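Local coordinates for protein mitochondrial association factor 1 (Toxoplasma gondii, PDB 6BXS) that belongs to a macro-domain-like family linked to the association of host mitochondria with the parasite, although the exact role of this A form remains uncertain, at residues A[137-142]-A[176-181]; A[168-173]-A[217-222]. All coordinates share one frame; numbering follows the deposited sequence.

Contact 1 (A[137-142]-A[176-181]); sequences ESETGK and NASDSA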
# COMPACT_ATOMS: atom_id res chain seq x y z
N GLU A 137 0.46 1.05 20.56
CA GLU A 137 0.95 -0.05 19.72
C GLU A 137 0.60 -1.41 20.31
O GLU A 137 0.63 -2.43 19.61
CB GLU A 137 2.46 0.06 19.53
CG GLU A 137 3.28 -0.24 20.78
CD GLU A 137 4.77 -0.04 20.58
OE1 GLU A 137 5.17 0.48 19.52
OE2 GLU A 137 5.55 -0.40 21.49
N SER A 138 0.26 -1.44 21.59
CA SER A 138 -0.07 -2.68 22.27
C SER A 138 -1.38 -3.29 21.77
O SER A 138 -1.59 -4.50 21.88
CB SER A 138 -0.16 -2.45 23.79
OG SER A 138 -1.26 -1.63 24.11
N GLU A 139 -2.26 -2.46 21.21
CA GLU A 139 -3.55 -2.93 20.70
C GLU A 139 -3.63 -2.90 19.17
O GLU A 139 -4.38 -3.68 18.58
CB GLU A 139 -4.70 -2.11 21.29
CG GLU A 139 -4.52 -0.60 21.19
CD GLU A 139 -5.80 0.16 21.48
OE1 GLU A 139 -6.90 -0.41 21.30
OE2 GLU A 139 -5.72 1.34 21.88
N THR A 140 -2.86 -2.02 18.54
CA THR A 140 -2.89 -1.88 17.09
C THR A 140 -1.79 -2.69 16.40
O THR A 140 -1.91 -3.04 15.23
CB THR A 140 -2.73 -0.41 16.65
OG1 THR A 140 -1.40 0.03 16.94
CG2 THR A 140 -3.75 0.48 17.36
N GLY A 141 -0.72 -2.97 17.14
CA GLY A 141 0.51 -3.49 16.56
C GLY A 141 1.48 -2.33 16.39
O GLY A 141 1.06 -1.18 16.40
N LYS A 142 2.76 -2.64 16.23
CA LYS A 142 3.78 -1.59 16.16
C LYS A 142 4.06 -1.20 14.71
O LYS A 142 3.85 -1.99 13.79
CB LYS A 142 5.06 -2.03 16.87
CG LYS A 142 6.09 -2.72 15.99
CD LYS A 142 7.31 -3.15 16.80
CE LYS A 142 8.32 -3.91 15.95
NZ LYS A 142 7.77 -5.20 15.44
N ASN A 176 -8.30 -6.18 16.46
CA ASN A 176 -8.77 -6.25 17.84
C ASN A 176 -8.59 -4.93 18.59
O ASN A 176 -9.06 -4.78 19.71
CB ASN A 176 -8.05 -7.38 18.59
CG ASN A 176 -8.51 -8.75 18.17
OD1 ASN A 176 -9.27 -8.90 17.20
ND2 ASN A 176 -8.07 -9.78 18.88
N ALA A 177 -7.89 -3.99 17.96
CA ALA A 177 -7.83 -2.63 18.49
C ALA A 177 -9.24 -2.07 18.58
O ALA A 177 -10.09 -2.39 17.75
CB ALA A 177 -6.97 -1.74 17.60
N SER A 178 -9.50 -1.26 19.60
CA SER A 178 -10.82 -0.67 19.79
C SER A 178 -11.17 0.21 18.59
O SER A 178 -10.28 0.71 17.90
CB SER A 178 -10.88 0.13 21.09
OG SER A 178 -10.00 1.24 21.04
N ASP A 179 -12.47 0.39 18.35
CA ASP A 179 -12.94 1.13 17.18
C ASP A 179 -12.31 2.51 17.08
O ASP A 179 -11.88 2.92 16.00
CB ASP A 179 -14.47 1.27 17.22
CG ASP A 179 -15.18 -0.06 17.07
OD1 ASP A 179 -14.52 -1.06 16.72
OD2 ASP A 179 -16.41 -0.10 17.28
N SER A 180 -12.24 3.22 18.20
CA SER A 180 -11.70 4.57 18.23
C SER A 180 -10.24 4.59 17.78
O SER A 180 -9.85 5.40 16.94
CB SER A 180 -11.82 5.16 19.63
OG SER A 180 -11.53 6.55 19.62
N ALA A 181 -9.43 3.69 18.33
CA ALA A 181 -8.02 3.61 17.98
C ALA A 181 -7.84 3.05 16.58
O ALA A 181 -6.97 3.49 15.83
CB ALA A 181 -7.26 2.76 18.99

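Contact 2 (A[168-173]-A[217-222]); sequences LYTVAP and PLLGAG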
# COMPACT_ATOMS: atom_id res chain seq x y z
N LEU A 168 4.61 0.15 -3.05
CA LEU A 168 4.47 0.71 -1.71
C LEU A 168 4.31 -0.42 -0.70
O LEU A 168 3.97 -1.54 -1.06
CB LEU A 168 3.28 1.67 -1.64
CG LEU A 168 3.50 3.06 -2.24
CD1 LEU A 168 2.67 3.22 -3.50
CD2 LEU A 168 3.16 4.16 -1.25
N TYR A 169 4.57 -0.08 0.56
CA TYR A 169 4.51 -1.03 1.66
C TYR A 169 3.95 -0.27 2.85
O TYR A 169 4.46 0.80 3.20
CB TYR A 169 5.90 -1.60 1.96
CG TYR A 169 5.98 -2.65 3.06
CD1 TYR A 169 5.82 -2.31 4.40
CD2 TYR A 169 6.25 -3.98 2.76
CE1 TYR A 169 5.91 -3.26 5.40
CE2 TYR A 169 6.35 -4.94 3.76
CZ TYR A 169 6.18 -4.57 5.07
OH TYR A 169 6.27 -5.52 6.07
N THR A 170 2.87 -0.78 3.44
CA THR A 170 2.21 -0.10 4.55
C THR A 170 1.76 -1.09 5.61
O THR A 170 1.52 -2.27 5.32
CB THR A 170 1.00 0.74 4.05
OG1 THR A 170 0.62 1.67 5.07
CG2 THR A 170 -0.19 -0.15 3.69
N VAL A 171 1.64 -0.60 6.84
CA VAL A 171 1.30 -1.43 7.99
C VAL A 171 -0.06 -1.02 8.55
O VAL A 171 -0.22 0.08 9.09
CB VAL A 171 2.37 -1.32 9.09
CG1 VAL A 171 2.00 -2.17 10.30
CG2 VAL A 171 3.73 -1.72 8.56
N ALA A 172 -1.02 -1.93 8.45
CA ALA A 172 -2.39 -1.66 8.86
C ALA A 172 -2.60 -2.00 10.34
O ALA A 172 -1.90 -2.85 10.88
CB ALA A 172 -3.36 -2.45 8.00
N PRO A 173 -3.56 -1.33 10.99
CA PRO A 173 -3.85 -1.61 12.40
C PRO A 173 -4.49 -2.98 12.60
O PRO A 173 -5.28 -3.41 11.77
CB PRO A 173 -4.81 -0.49 12.79
CG PRO A 173 -5.47 -0.10 11.53
CD PRO A 173 -4.44 -0.28 10.45
N PRO A 217 -4.97 -3.24 -1.58
CA PRO A 217 -5.78 -4.31 -1.00
C PRO A 217 -6.74 -3.72 0.03
O PRO A 217 -6.68 -2.51 0.28
CB PRO A 217 -4.74 -5.21 -0.33
CG PRO A 217 -3.69 -4.25 0.11
CD PRO A 217 -3.63 -3.18 -0.95
N LEU A 218 -7.62 -4.54 0.60
CA LEU A 218 -8.38 -4.11 1.76
C LEU A 218 -7.49 -4.26 2.99
O LEU A 218 -7.35 -5.36 3.53
CB LEU A 218 -9.67 -4.91 1.92
CG LEU A 218 -10.51 -4.52 3.14
CD1 LEU A 218 -11.17 -3.16 2.94
CD2 LEU A 218 -11.55 -5.59 3.43
N LEU A 219 -6.87 -3.16 3.41
CA LEU A 219 -5.92 -3.19 4.51
C LEU A 219 -6.58 -3.63 5.81
O LEU A 219 -7.74 -3.30 6.08
CB LEU A 219 -5.28 -1.81 4.68
CG LEU A 219 -4.35 -1.40 3.54
CD1 LEU A 219 -4.13 0.10 3.54
CD2 LEU A 219 -3.03 -2.14 3.63
N GLY A 220 -5.84 -4.39 6.62
CA GLY A 220 -6.34 -4.87 7.89
C GLY A 220 -7.10 -6.18 7.76
O GLY A 220 -7.50 -6.77 8.77
N ALA A 221 -7.30 -6.64 6.53
CA ALA A 221 -8.01 -7.89 6.28
C ALA A 221 -7.09 -9.09 6.48
O ALA A 221 -5.93 -8.93 6.88
CB ALA A 221 -8.59 -7.90 4.88
N GLY A 222 -7.60 -10.28 6.22
CA GLY A 222 -6.81 -11.49 6.31
C GLY A 222 -6.31 -11.79 7.71
O GLY A 222 -7.10 -11.92 8.64
O HOH W 1 -7.54 -5.05 10.91

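Contact 1 (A[137-142]-A[176-181])
Glu139 reaches across to Ser178 with its carboxylate, and this makes the one hydrogen bond between 137-142 and 176-181. Ser178 N donates to Glu139 OE1 at 3.2 Å; the bond is nearly straight (N-H...O 167°), and OE1 receives it nearly along its C-O axis. CG of Glu139 sits between its own N and carbonyl carbon (chi1 50°), and from there the chain runs extended to the start of helix 179-202. Because Ser178 is the N-cap residue, the acidic group lies by the positive end of the helix dipole, which probably favours its charge.

The van der Waals contacts are few: two alanine methyls rest on oxygens of Glu139, Ala181 CB 3.6 Å from Glu139 OE2 and Ala177 CB 3.4 Å from Glu139 O. Thr140 CG2 meets Ala177 CB at 3.9 Å. Thr140 OG1 is turned to its own segment, bonding Gly141 O at 2.8 Å in the carbonyl plane.

Arg228 binds Ala177 O and forms a salt bridge with Asp179, while Asn176 OD1 accepts from Arg227 N. The short helix 137-140, tied by backbone bonds of Thr140 to Phe174, thus packs against the beginning of helix 179-202, just after the loop that follows strand 166-170.

Contact 2 (A[168-173]-A[217-222])
Thr170 and Leu219 meet methyl to methyl, their side chains crossing at about a right angle. Thr170 CG2 is 3.5 Å from Leu219 CD2, tighter than an ordinary van der Waals contact, and 4.0 Å from CD1, which places the threonine methyl against both branches of the leucine fork. Chi1 of Thr170 (-164°) sets OG1 anti to the backbone N, and the hydroxyl finds weak hydrogen bonds with Ala146 O and Thr147 OG1, leaving the methyl to face Leu219.

Two residues on, Ala172 also directs its CB at the loop. Ala172 CB lies 3.9 Å from Leu219 CB and 3.4 Å from Gly220 N, so it packs against the base of the leucine and the peptide that follows it. Leu219 and Gly220 are the two central residues of a type II beta turn from Leu218 to Ala221, and the positive phi of Gly220 (87°) suits its place there. No direct hydrogen bond joins the segments. A water lies 2.9 Å from Pro173 O and 2.7 Å from Gly220 O, although other acceptors compete for its protons.

Helix 179-202 closes the contact, with Thr189 against Thr170, Ile193 against Leu219, and Tyr186 OH bonded to Leu219 O. It belongs to the beta-alpha-beta crossover from strand 166-170 to strand 213-216, which are parallel and have strand 45-50 between them in the sheet. The end of strand 166-170 and the loop after strand 213-216 therefore meet at the C-terminal ends of these parallel strands, the side on which macro domains form the ADP-ribose cleft. The turn 218-221, with Gly222 just after it, is consistent with the phosphate-binding loop of ligand-binding relatives, though nothing here establishes binding by this protein.

In the fold
Contact 2 is wholly buried, with its centre about 7 Å from the centre of the chain, whereas contact 1 is only partly buried and its centre lies about 19 Å out. Their chemistry follows: methyl packing and a water in the interior, a charged carboxylate on a backbone N-H near the surface. Both involve the chain that leaves strand 166-170, and helix 179-202 serves both, with its first turn in contact 1 and residues further along its length covering contact 2. The segments alternate in sequence, so the two contacts cross along the chain; their centres are about 14 Å apart, and they meet where Lys142 O packs against Val171 CG1 at 4.0 Å.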